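PDB 6UI3: cellulase from Clostridium cellulovorans, which probably hydrolyses internal beta-1,4-glucosidic bonds of cellulose and related plant polysaccharides with broad specificity, this chain being its family 5 glycoside hydrolase domain. Local coordinates for residues A[25-31]-A[301-306]; A[114-118]-A[163-167]; A[193-197]-A[209-213]; A[273-278]-A[313-317]. All coordinates share one frame; numbering follows the deposited sequence.

Interaction 1: A[25-31]-A[301-306]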
loop_
_atom_site.group_PDB
_atom_site.type_symbol
_atom_site.label_atom_id
_atom_site.label_comp_id
_atom_site.label_asym_id
_atom_site.label_seq_id
_atom_site.Cartn_x
_atom_site.Cartn_y
_atom_site.Cartn_z
ATOM N N ILE A 25 12.810 2.869 0.967
ATOM C CA ILE A 25 11.911 3.981 0.637
ATOM C C ILE A 25 10.982 3.563 -0.498
ATOM O O ILE A 25 11.462 3.015 -1.502
ATOM C CB ILE A 25 12.756 5.208 0.216
ATOM C CG1 ILE A 25 13.773 5.571 1.304
ATOM C CG2 ILE A 25 11.862 6.401 -0.127
ATOM C CD1 ILE A 25 14.771 6.629 0.888
ATOM N N GLY A 26 9.689 3.874 -0.398
ATOM C CA GLY A 26 8.728 3.420 -1.376
ATOM C C GLY A 26 7.749 4.477 -1.866
ATOM O O GLY A 26 7.759 5.638 -1.438
ATOM N N TRP A 27 6.866 4.016 -2.748
ATOM C CA TRP A 27 6.068 4.889 -3.601
ATOM C C TRP A 27 4.879 4.103 -4.122
ATOM O O TRP A 27 5.006 2.918 -4.446
ATOM C CB TRP A 27 6.973 5.328 -4.749
ATOM C CG TRP A 27 6.459 6.341 -5.721
ATOM C CD1 TRP A 27 6.618 7.692 -5.644
ATOM C CD2 TRP A 27 5.780 6.090 -6.962
ATOM N NE1 TRP A 27 6.086 8.300 -6.759
ATOM C CE2 TRP A 27 5.560 7.338 -7.579
ATOM C CE3 TRP A 27 5.349 4.934 -7.616
ATOM C CZ2 TRP A 27 4.919 7.456 -8.817
ATOM C CZ3 TRP A 27 4.722 5.055 -8.840
ATOM C CH2 TRP A 27 4.492 6.301 -9.418
ATOM N N ASN A 28 3.711 4.741 -4.164
ATOM C CA ASN A 28 2.506 4.155 -4.734
ATOM C C ASN A 28 2.216 4.748 -6.111
ATOM O O ASN A 28 2.222 5.973 -6.285
ATOM C CB ASN A 28 1.243 4.469 -3.910
ATOM C CG ASN A 28 1.140 3.676 -2.640
ATOM O OD1 ASN A 28 0.445 2.659 -2.574
ATOM N ND2 ASN A 28 1.782 4.169 -1.587
ATOM N N LEU A 29 1.843 3.878 -7.052
ATOM C CA LEU A 29 1.318 4.256 -8.370
ATOM C C LEU A 29 -0.157 4.650 -8.223
ATOM O O LEU A 29 -1.080 3.910 -8.557
ATOM C CB LEU A 29 1.513 3.088 -9.336
ATOM C CG LEU A 29 1.145 3.323 -10.790
ATOM C CD1 LEU A 29 2.066 4.326 -11.461
ATOM C CD2 LEU A 29 1.164 1.989 -11.558
ATOM N N GLY A 30 -0.366 5.854 -7.683
ATOM C CA GLY A 30 -1.708 6.265 -7.281
ATOM C C GLY A 30 -2.567 6.733 -8.441
ATOM O O GLY A 30 -2.079 7.252 -9.451
ATOM N N ASN A 31 -3.877 6.575 -8.261
ATOM C CA ASN A 31 -4.876 7.021 -9.238
ATOM C C ASN A 31 -4.577 6.469 -10.632
ATOM O O ASN A 31 -4.623 7.174 -11.652
ATOM C CB ASN A 31 -5.009 8.545 -9.252
ATOM C CG ASN A 31 -5.732 9.086 -8.037
ATOM O OD1 ASN A 31 -5.863 8.412 -7.019
ATOM N ND2 ASN A 31 -6.195 10.329 -8.135
ATOM N N CYS A 301 8.143 3.243 4.522
ATOM C CA CYS A 301 7.128 4.239 4.207
ATOM C C CYS A 301 6.982 4.381 2.700
ATOM O O CYS A 301 7.975 4.548 1.990
ATOM C CB CYS A 301 7.500 5.601 4.790
ATOM S SG CYS A 301 7.572 5.630 6.590
ATOM N N LEU A 302 5.749 4.308 2.219
ATOM C CA LEU A 302 5.448 4.405 0.797
ATOM C C LEU A 302 4.590 5.638 0.542
ATOM O O LEU A 302 3.428 5.683 0.949
ATOM C CB LEU A 302 4.720 3.143 0.335
ATOM C CG LEU A 302 5.509 1.840 0.276
ATOM C CD1 LEU A 302 6.068 1.344 1.539
ATOM C CD2 LEU A 302 4.608 0.753 -0.309
ATOM N N TRP A 303 5.152 6.637 -0.132
ATOM C CA TRP A 303 4.425 7.865 -0.439
ATOM C C TRP A 303 3.312 7.593 -1.448
ATOM O O TRP A 303 3.509 6.884 -2.434
ATOM C CB TRP A 303 5.404 8.910 -0.999
ATOM C CG TRP A 303 4.769 10.256 -1.316
ATOM C CD1 TRP A 303 4.036 10.559 -2.417
ATOM C CD2 TRP A 303 4.845 11.464 -0.547
ATOM N NE1 TRP A 303 3.621 11.862 -2.364
ATOM C CE2 TRP A 303 4.117 12.451 -1.240
ATOM C CE3 TRP A 303 5.446 11.806 0.659
ATOM C CZ2 TRP A 303 3.984 13.747 -0.769
ATOM C CZ3 TRP A 303 5.326 13.102 1.115
ATOM C CH2 TRP A 303 4.609 14.055 0.392
ATOM N N TRP A 304 2.141 8.185 -1.201
ATOM C CA TRP A 304 1.015 8.101 -2.145
ATOM C C TRP A 304 1.157 9.171 -3.221
ATOM O O TRP A 304 0.907 10.346 -2.969
ATOM C CB TRP A 304 -0.326 8.273 -1.428
ATOM C CG TRP A 304 -1.480 8.163 -2.388
ATOM C CD1 TRP A 304 -2.163 9.186 -2.982
ATOM C CD2 TRP A 304 -2.061 6.956 -2.878
ATOM N NE1 TRP A 304 -3.128 8.685 -3.828
ATOM C CE2 TRP A 304 -3.094 7.314 -3.772
ATOM C CE3 TRP A 304 -1.814 5.601 -2.648
ATOM C CZ2 TRP A 304 -3.862 6.367 -4.426
ATOM C CZ3 TRP A 304 -2.582 4.671 -3.291
ATOM C CH2 TRP A 304 -3.594 5.050 -4.164
ATOM N N ASP A 305 1.544 8.765 -4.427
ATOM C CA ASP A 305 1.800 9.685 -5.537
ATOM C C ASP A 305 0.698 9.553 -6.582
ATOM O O ASP A 305 0.682 8.611 -7.371
ATOM C CB ASP A 305 3.174 9.447 -6.144
ATOM C CG ASP A 305 3.586 10.561 -7.080
ATOM O OD1 ASP A 305 2.678 11.234 -7.634
ATOM O OD2 ASP A 305 4.808 10.729 -7.267
ATOM N N ASN A 306 -0.231 10.512 -6.582
ATOM C CA ASN A 306 -1.333 10.502 -7.536
ATOM C C ASN A 306 -1.077 11.334 -8.797
ATOM O O ASN A 306 -1.988 11.475 -9.627
ATOM C CB ASN A 306 -2.629 10.960 -6.865
ATOM C CG ASN A 306 -2.563 12.371 -6.335
ATOM O OD1 ASN A 306 -1.594 13.104 -6.547
ATOM N ND2 ASN A 306 -3.622 12.764 -5.655
#
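Trp27 gives its indole N-H to the carboxylate of Asp305, NE1 to OD2 at 2.8 Å, between the two strands that close the eight-stranded parallel barrel of a TIM-barrel fold: 25-29 is the first, 301-305 the last. The carboxylate sits at the indole edge, slightly tilted from the ring plane, and is met on the anti side of OD2. Trp27 has CG anti to the backbone N (chi1 -174°), a turn that carries the indole over to the neighbouring strand. Leu319 N also bonds to OD2, and Asn307 N to OD1, so this buried acid is well supplied with donors.

Between the backbones, Asn28 N donates to Trp303 O at 2.8 Å, while Gly26 donates through N to Cys301 O at 3.0 Å and accepts at its O from Trp303 N at 3.1 Å. Just past strand 25-29, Gly30 N donates to Asp305 O at the end of the other strand.

On the face carrying Asn28 and Trp304, Asn28 CB and CG lie against Trp304 CE3, amide and ring planes 44° apart, and the amide is held by Arg64 through OD1 and Gly270 through ND2. Gly26 suits its place because a CB there would clash with Leu302 CG, which rests 3.9 Å from Gly26 CA. Gly30, lacking a side chain, lays its CA over the face of Trp304 in a CH-pi contact, 3.9 Å from the centroid of the six-membered ring.

Interaction 2: A[114-118]-A[163-167]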
loop_
_atom_site.group_PDB
_atom_site.type_symbol
_atom_site.label_atom_id
_atom_site.label_comp_id
_atom_site.label_asym_id
_atom_site.label_seq_id
_atom_site.Cartn_x
_atom_site.Cartn_y
_atom_site.Cartn_z
ATOM N N GLN A 114 -17.743 -3.646 2.051
ATOM C CA GLN A 114 -18.773 -4.582 2.496
ATOM C C GLN A 114 -18.269 -5.494 3.611
ATOM O O GLN A 114 -18.738 -6.627 3.761
ATOM C CB GLN A 114 -19.331 -5.369 1.315
ATOM C CG GLN A 114 -19.967 -4.447 0.264
ATOM C CD GLN A 114 -20.563 -5.220 -0.878
ATOM O OE1 GLN A 114 -19.903 -6.047 -1.491
ATOM N NE2 GLN A 114 -21.834 -4.969 -1.152
ATOM N N PHE A 115 -17.368 -4.981 4.452
ATOM C CA PHE A 115 -16.819 -5.745 5.580
ATOM C C PHE A 115 -17.768 -5.678 6.768
ATOM O O PHE A 115 -17.555 -4.968 7.752
ATOM C CB PHE A 115 -15.397 -5.283 5.903
ATOM C CG PHE A 115 -14.370 -5.923 4.996
ATOM C CD1 PHE A 115 -14.233 -5.516 3.673
ATOM C CD2 PHE A 115 -13.587 -6.984 5.444
ATOM C CE1 PHE A 115 -13.346 -6.155 2.812
ATOM C CE2 PHE A 115 -12.696 -7.618 4.597
ATOM C CZ PHE A 115 -12.559 -7.205 3.293
ATOM N N ASP A 116 -18.840 -6.464 6.661
ATOM C CA ASP A 116 -19.884 -6.569 7.671
ATOM C C ASP A 116 -20.457 -7.983 7.625
ATOM O O ASP A 116 -20.241 -8.731 6.676
ATOM C CB ASP A 116 -20.954 -5.476 7.490
ATOM C CG ASP A 116 -21.473 -5.390 6.061
ATOM O OD1 ASP A 116 -21.965 -6.415 5.568
ATOM O OD2 ASP A 116 -21.361 -4.310 5.425
ATOM N N GLU A 117 -21.204 -8.350 8.666
ATOM C CA GLU A 117 -21.737 -9.713 8.711
ATOM C C GLU A 117 -22.699 -9.994 7.567
ATOM O O GLU A 117 -22.759 -11.124 7.072
ATOM C CB GLU A 117 -22.426 -9.985 10.043
ATOM C CG GLU A 117 -21.459 -10.300 11.174
ATOM C CD GLU A 117 -20.738 -11.623 10.980
ATOM O OE1 GLU A 117 -21.339 -12.555 10.406
ATOM O OE2 GLU A 117 -19.576 -11.738 11.417
ATOM N N ALA A 118 -23.473 -8.992 7.147
ATOM C CA ALA A 118 -24.425 -9.187 6.061
ATOM C C ALA A 118 -23.753 -9.644 4.769
ATOM O O ALA A 118 -24.371 -10.353 3.972
ATOM C CB ALA A 118 -25.207 -7.894 5.822
ATOM N N SER A 163 -16.674 -3.553 16.403
ATOM C CA SER A 163 -16.098 -4.883 16.583
ATOM C C SER A 163 -16.650 -5.872 15.564
ATOM O O SER A 163 -15.925 -6.754 15.094
ATOM C CB SER A 163 -16.342 -5.374 18.010
ATOM O OG SER A 163 -15.565 -4.614 18.923
ATOM N N GLU A 164 -17.934 -5.746 15.207
ATOM C CA GLU A 164 -18.500 -6.620 14.182
ATOM C C GLU A 164 -17.646 -6.575 12.922
ATOM O O GLU A 164 -17.259 -7.612 12.381
ATOM C CB GLU A 164 -19.932 -6.200 13.826
ATOM C CG GLU A 164 -20.547 -7.022 12.676
ATOM C CD GLU A 164 -21.775 -6.370 12.035
ATOM O OE1 GLU A 164 -22.539 -5.665 12.736
ATOM O OE2 GLU A 164 -21.978 -6.573 10.812
ATOM N N TYR A 165 -17.364 -5.367 12.430
ATOM C CA TYR A 165 -16.638 -5.239 11.174
ATOM C C TYR A 165 -15.186 -5.655 11.357
ATOM O O TYR A 165 -14.590 -6.258 10.455
ATOM C CB TYR A 165 -16.700 -3.802 10.655
ATOM C CG TYR A 165 -18.059 -3.137 10.643
ATOM C CD1 TYR A 165 -19.233 -3.867 10.521
ATOM C CD2 TYR A 165 -18.169 -1.762 10.773
ATOM C CE1 TYR A 165 -20.474 -3.227 10.510
ATOM C CE2 TYR A 165 -19.397 -1.127 10.770
ATOM C CZ TYR A 165 -20.544 -1.859 10.645
ATOM O OH TYR A 165 -21.777 -1.216 10.650
ATOM N N PHE A 166 -14.590 -5.326 12.513
ATOM C CA PHE A 166 -13.216 -5.743 12.752
ATOM C C PHE A 166 -13.112 -7.258 12.671
ATOM O O PHE A 166 -12.143 -7.794 12.127
ATOM C CB PHE A 166 -12.701 -5.289 14.122
ATOM C CG PHE A 166 -12.741 -3.790 14.378
ATOM C CD1 PHE A 166 -12.808 -2.856 13.357
ATOM C CD2 PHE A 166 -12.691 -3.328 15.690
ATOM C CE1 PHE A 166 -12.831 -1.500 13.641
ATOM C CE2 PHE A 166 -12.712 -1.978 15.968
ATOM C CZ PHE A 166 -12.791 -1.059 14.954
ATOM N N ASN A 167 -14.095 -7.968 13.228
ATOM C CA ASN A 167 -14.049 -9.428 13.234
ATOM C C ASN A 167 -14.238 -9.997 11.834
ATOM O O ASN A 167 -13.606 -10.993 11.480
ATOM C CB ASN A 167 -15.100 -10.016 14.176
ATOM C CG ASN A 167 -15.191 -11.527 14.057
ATOM O OD1 ASN A 167 -14.266 -12.242 14.446
ATOM N ND2 ASN A 167 -16.297 -12.020 13.502
HETATM O O HOH W 1 -18.414 -10.150 13.063
HETATM O O HOH W 2 -24.050 -6.670 8.898
#
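Glu164 stretches from the first turn of helix 163-182 to Glu117, in the loop that follows strand 101-105 of the TIM barrel, and the two acidic side chains pass at a slant, carboxylate planes 50° apart. Their CG atoms pack at 3.7 Å, and OE2 of Glu164 also lies against Glu117 CB. Glu164 leaves the helix with CG beside its carbonyl carbon (chi1 176°) and runs on extended, which brings OE2 to Glu117 N, accepted at 2.9 Å through its anti lone pair in an almost straight bond (173°). A water that donates to the same OE2 accepts from Ala118 N, so one oxygen serves two successive amides ahead of helix 120-137.

Glu117 bends at chi2 instead; its OE2 is reached by Lys120 and by a second water that also donates to Glu164 O and accepts from Asn167 ND2, an amide shared with Glu171. Tyr165 lays its CB and ring obliquely beside Phe115 O, 3.2 Å from CB; that buried carbonyl has no polar partner in the model. Asp116 CB rests 3.8 Å from Tyr165 CE1, while the Asp116 carboxylate turns to His119 and His155, the latter stacked on the tyrosine ring.

The OE2 atoms of Glu117 and Glu164 remain 5.7 Å apart, so backbone amides, water and Lys120 probably offset their mutual repulsion.

Interaction 3: A[193-197]-A[209-213]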
loop_
_atom_site.group_PDB
_atom_site.type_symbol
_atom_site.label_atom_id
_atom_site.label_comp_id
_atom_site.label_asym_id
_atom_site.label_seq_id
_atom_site.Cartn_x
_atom_site.Cartn_y
_atom_site.Cartn_z
ATOM N N MET A 193 0.897 -8.928 3.113
ATOM C CA MET A 193 0.493 -7.799 3.943
ATOM C C MET A 193 -0.994 -7.912 4.264
ATOM O O MET A 193 -1.807 -8.185 3.369
ATOM C CB MET A 193 0.728 -6.481 3.201
ATOM C CG MET A 193 2.192 -6.199 2.905
ATOM S SD MET A 193 2.478 -4.858 1.728
ATOM C CE MET A 193 1.690 -3.487 2.562
ATOM N N VAL A 194 -1.345 -7.684 5.540
ATOM C CA VAL A 194 -2.709 -7.765 6.007
ATOM C C VAL A 194 -3.062 -6.460 6.723
ATOM O O VAL A 194 -2.348 -6.050 7.647
ATOM C CB VAL A 194 -2.956 -8.974 6.937
ATOM C CG1 VAL A 194 -2.964 -10.266 6.107
ATOM C CG2 VAL A 194 -1.923 -9.066 8.055
ATOM N N PRO A 195 -4.114 -5.749 6.315
ATOM C CA PRO A 195 -4.457 -4.473 6.947
ATOM C C PRO A 195 -5.341 -4.633 8.176
ATOM O O PRO A 195 -6.076 -5.611 8.323
ATOM C CB PRO A 195 -5.258 -3.771 5.837
ATOM C CG PRO A 195 -5.981 -4.880 5.179
ATOM C CD PRO A 195 -4.972 -6.021 5.142
ATOM N N THR A 196 -5.268 -3.620 9.041
ATOM C CA THR A 196 -6.328 -3.348 10.005
ATOM C C THR A 196 -7.545 -2.776 9.254
ATOM O O THR A 196 -7.498 -2.483 8.051
ATOM C CB THR A 196 -5.828 -2.306 11.003
ATOM O OG1 THR A 196 -5.451 -1.146 10.247
ATOM C CG2 THR A 196 -4.657 -2.806 11.839
ATOM N N TYR A 197 -8.641 -2.566 9.982
ATOM C CA TYR A 197 -9.829 -1.932 9.415
ATOM C C TYR A 197 -9.460 -0.551 8.881
ATOM O O TYR A 197 -8.838 0.247 9.590
ATOM C CB TYR A 197 -10.901 -1.845 10.514
ATOM C CG TYR A 197 -12.233 -1.276 10.076
ATOM C CD1 TYR A 197 -12.483 0.076 10.175
ATOM C CD2 TYR A 197 -13.257 -2.088 9.605
ATOM C CE1 TYR A 197 -13.706 0.618 9.778
ATOM C CE2 TYR A 197 -14.479 -1.554 9.209
ATOM C CZ TYR A 197 -14.696 -0.209 9.301
ATOM O OH TYR A 197 -15.912 0.301 8.883
ATOM N N MET A 209 -7.534 -5.871 15.720
ATOM C CA MET A 209 -6.883 -6.720 14.735
ATOM C C MET A 209 -6.451 -8.043 15.345
ATOM O O MET A 209 -5.857 -8.067 16.417
ATOM C CB MET A 209 -5.619 -5.981 14.281
ATOM C CG MET A 209 -4.800 -6.678 13.250
ATOM S SD MET A 209 -5.713 -6.735 11.692
ATOM C CE MET A 209 -4.402 -7.329 10.617
ATOM N N VAL A 210 -6.709 -9.135 14.644
ATOM C CA VAL A 210 -6.108 -10.435 14.924
ATOM C C VAL A 210 -5.265 -10.762 13.699
ATOM O O VAL A 210 -5.798 -10.964 12.598
ATOM C CB VAL A 210 -7.154 -11.522 15.196
ATOM C CG1 VAL A 210 -6.472 -12.893 15.363
ATOM C CG2 VAL A 210 -7.952 -11.177 16.437
ATOM N N VAL A 211 -3.952 -10.741 13.860
ATOM C CA VAL A 211 -3.077 -11.101 12.739
ATOM C C VAL A 211 -3.231 -12.594 12.486
ATOM O O VAL A 211 -3.221 -13.368 13.453
ATOM C CB VAL A 211 -1.625 -10.748 13.073
ATOM C CG1 VAL A 211 -0.727 -11.061 11.896
ATOM C CG2 VAL A 211 -1.497 -9.261 13.445
ATOM N N PRO A 212 -3.398 -13.046 11.243
ATOM C CA PRO A 212 -3.515 -14.488 11.000
ATOM C C PRO A 212 -2.358 -15.275 11.594
ATOM O O PRO A 212 -1.234 -14.771 11.727
ATOM C CB PRO A 212 -3.527 -14.586 9.471
ATOM C CG PRO A 212 -4.152 -13.310 9.028
ATOM C CD PRO A 212 -3.607 -12.266 10.006
ATOM N N ASN A 213 -2.642 -16.539 11.910
ATOM C CA ASN A 213 -1.640 -17.474 12.416
ATOM C C ASN A 213 -0.787 -17.953 11.242
ATOM O O ASN A 213 -0.932 -19.066 10.725
ATOM C CB ASN A 213 -2.304 -18.632 13.139
ATOM C CG ASN A 213 -1.295 -19.534 13.795
ATOM O OD1 ASN A 213 -0.132 -19.173 13.917
ATOM N ND2 ASN A 213 -1.736 -20.690 14.256
#
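Met209 reaches from the loop behind helix 203-208 to the end of barrel strand 192-195, within a beta-alpha-beta unit that leads on to the neighbouring parallel strand 217-222. It was modelled in two conformers, and the path traced here is that of one of them. CB, first out of the backbone, meets the methyl CG2 of Thr196 at 4.1 Å, and CG lies equally near that methyl. A bend at chi2 (68°) then turns the chain along the strand's end: SD comes to 3.8 Å from Thr196 CA, and the terminal CE settles 4.0 Å from Val194 CG2 and 3.3 Å from Pro195 O, which also has a weak bond from Asn173 ND2. Methionine suits this place because an unbranched, flexible chain can follow three successive residues, crossing the side chains of Val194 and Thr196 at about right angles.

Val194 CG2 also faces Pro212 CD at 4.1 Å, the two side chains pointing toward each other, with Val211 CG1 farther off; Val177 of helix 163-182 packs on the same valine. Thr196 turns its methyl to Met209 while its OG1 is engaged by Ser200 O.

The side chains meet through carbon and sulfur alone, with Met209 also against the Pro195 carbonyl; without hydrogen bonds between the segments, shape and exclusion of water probably hold loop to strand.

Interaction 4: A[273-278]-A[313-317]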
loop_
_atom_site.group_PDB
_atom_site.type_symbol
_atom_site.label_atom_id
_atom_site.label_comp_id
_atom_site.label_asym_id
_atom_site.label_seq_id
_atom_site.Cartn_x
_atom_site.Cartn_y
_atom_site.Cartn_z
ATOM N N ALA A 273 1.514 10.560 3.105
ATOM C CA ALA A 273 1.888 11.744 2.331
ATOM C C ALA A 273 1.485 12.961 3.151
ATOM O O ALA A 273 0.806 12.843 4.178
ATOM C CB ALA A 273 1.211 11.799 0.967
ATOM N N ILE A 274 1.918 14.140 2.691
ATOM C CA ILE A 274 1.409 15.421 3.186
ATOM C C ILE A 274 1.031 16.261 1.970
ATOM O O ILE A 274 1.865 16.513 1.091
ATOM C CB ILE A 274 2.389 16.147 4.123
ATOM C CG1 ILE A 274 1.853 17.547 4.479
ATOM C CG2 ILE A 274 3.821 16.188 3.569
ATOM C CD1 ILE A 274 2.508 18.199 5.668
ATOM N N THR A 275 -0.235 16.657 1.903
ATOM C CA THR A 275 -0.757 17.372 0.748
ATOM C C THR A 275 -0.169 18.777 0.640
ATOM O O THR A 275 0.123 19.446 1.641
ATOM C CB THR A 275 -2.295 17.368 0.812
ATOM O OG1 THR A 275 -2.825 17.765 -0.455
ATOM C CG2 THR A 275 -2.848 18.280 1.907
ATOM N N ASP A 276 0.005 19.228 -0.606
ATOM C CA ASP A 276 0.592 20.539 -0.867
ATOM C C ASP A 276 -0.406 21.635 -0.506
ATOM O O ASP A 276 -1.465 21.762 -1.136
ATOM C CB ASP A 276 0.994 20.654 -2.340
ATOM C CG ASP A 276 1.897 21.827 -2.625
ATOM O OD1 ASP A 276 2.235 22.584 -1.689
ATOM O OD2 ASP A 276 2.253 22.001 -3.821
ATOM N N LYS A 277 -0.050 22.454 0.470
ATOM C CA LYS A 277 -0.789 23.660 0.825
ATOM C C LYS A 277 0.115 24.876 0.638
ATOM O O LYS A 277 0.046 25.842 1.398
ATOM C CB LYS A 277 -1.338 23.558 2.246
ATOM C CG LYS A 277 -2.278 22.374 2.453
ATOM C CD LYS A 277 -2.846 22.320 3.847
ATOM C CE LYS A 277 -3.618 21.054 4.093
ATOM N NZ LYS A 277 -4.296 21.077 5.424
ATOM N N ASP A 278 0.997 24.811 -0.365
ATOM C CA ASP A 278 1.972 25.871 -0.633
ATOM C C ASP A 278 2.852 26.116 0.583
ATOM O O ASP A 278 3.186 27.251 0.930
ATOM C CB ASP A 278 1.278 27.127 -1.158
ATOM C CG ASP A 278 0.416 26.818 -2.375
ATOM O OD1 ASP A 278 -0.804 27.080 -2.334
ATOM O OD2 ASP A 278 0.953 26.246 -3.350
ATOM N N GLY A 313 -7.928 19.496 -5.422
ATOM C CA GLY A 313 -7.872 18.103 -5.053
ATOM C C GLY A 313 -6.723 17.797 -4.102
ATOM O O GLY A 313 -6.182 18.678 -3.430
ATOM N N GLU A 314 -6.382 16.516 -4.007
ATOM C CA GLU A 314 -5.299 16.059 -3.138
ATOM C C GLU A 314 -3.997 16.264 -3.900
ATOM O O GLU A 314 -3.714 15.556 -4.874
ATOM C CB GLU A 314 -5.507 14.601 -2.737
ATOM C CG GLU A 314 -6.729 14.379 -1.844
ATOM C CD GLU A 314 -6.936 12.929 -1.413
ATOM O OE1 GLU A 314 -6.247 12.021 -1.917
ATOM O OE2 GLU A 314 -7.806 12.705 -0.542
ATOM N N ARG A 315 -3.215 17.260 -3.491
ATOM C CA ARG A 315 -2.012 17.661 -4.229
ATOM C C ARG A 315 -0.845 16.854 -3.671
ATOM O O ARG A 315 -0.113 17.292 -2.772
ATOM C CB ARG A 315 -1.803 19.164 -4.121
ATOM C CG ARG A 315 -2.968 19.960 -4.708
ATOM C CD ARG A 315 -2.936 21.407 -4.244
ATOM N NE ARG A 315 -1.855 22.152 -4.888
ATOM C CZ ARG A 315 -1.327 23.281 -4.425
ATOM N NH1 ARG A 315 -1.757 23.803 -3.291
ATOM N NH2 ARG A 315 -0.355 23.882 -5.101
ATOM N N LEU A 316 -0.668 15.650 -4.212
ATOM C CA LEU A 316 0.234 14.651 -3.651
ATOM C C LEU A 316 1.284 14.195 -4.653
ATOM O O LEU A 316 2.008 13.228 -4.398
ATOM C CB LEU A 316 -0.581 13.458 -3.132
ATOM C CG LEU A 316 -1.534 13.789 -1.992
ATOM C CD1 LEU A 316 -2.447 12.616 -1.666
ATOM C CD2 LEU A 316 -0.749 14.214 -0.770
ATOM N N GLY A 317 1.393 14.855 -5.801
ATOM C CA GLY A 317 2.365 14.433 -6.795
ATOM C C GLY A 317 3.802 14.645 -6.337
ATOM O O GLY A 317 4.139 15.661 -5.721
#
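Asp276 and Arg315 bring their CA atoms to 5.1 Å where two irregular loops meet, Arg315 being the centre of an inverse gamma turn, and Arg315 O accepts from Asp276 N at 2.9 Å, in the carbonyl plane on a lone pair. The amide of the same arginine is taken by a side chain: Thr275 OG1 accepts Arg315 N at 3.1 Å. Threonine can do this because OG1 stands anti to its own backbone N (chi1 -166°), turned to the other loop.

The guanidinium of Arg315 is approached from two directions. Asp276 lays its carboxylate over one face, planes 21° apart, and OD2 is 3.5 Å from NH2, a salt bridge of charge alone with no N-H directed at it. Asp278 comes at the edge, where NH2 donates to OD2 at 3.2 Å, near the guanidinium plane. Asp276 OD1 meanwhile accepts Asp278 N in an Asx turn, which probably sets the chain so that the Asp278 carboxylate comes to the guanidinium edge.

Deeper in, Leu316 CD2 fills the angle between Ala273 CB, 3.6 Å away, and Thr275 CA, 3.5 Å away; the small alanine leaves room for the branch.

This pairing of an Asx turn with a three-residue salt-bridge network joins the loops that follow the seventh and eighth strands of the TIM barrel.

Interaction 1 closes the barrel, and interaction 4 lies beside it, centres about 13 Å apart. They are directly joined: Trp303 NE1 probably bonds to Leu316 O and Asn306 ND2 to Glu314 O, each at 2.9 Å, so the loop 313-317 is tied back to the strand it follows and the residue just after it. Interactions 2 and 3 form a second pair, about 14 Å between centres, sharing a seam where Tyr165 CB packs 3.5 Å from Tyr197 CE2. Interaction 3 lies across the chain's centre from interaction 4, about 29 Å between centres. In family 5 enzymes the substrate cleft lies at the C-terminal ends of the barrel strands, where segments 193-197 and 273-278 both leave the sheet.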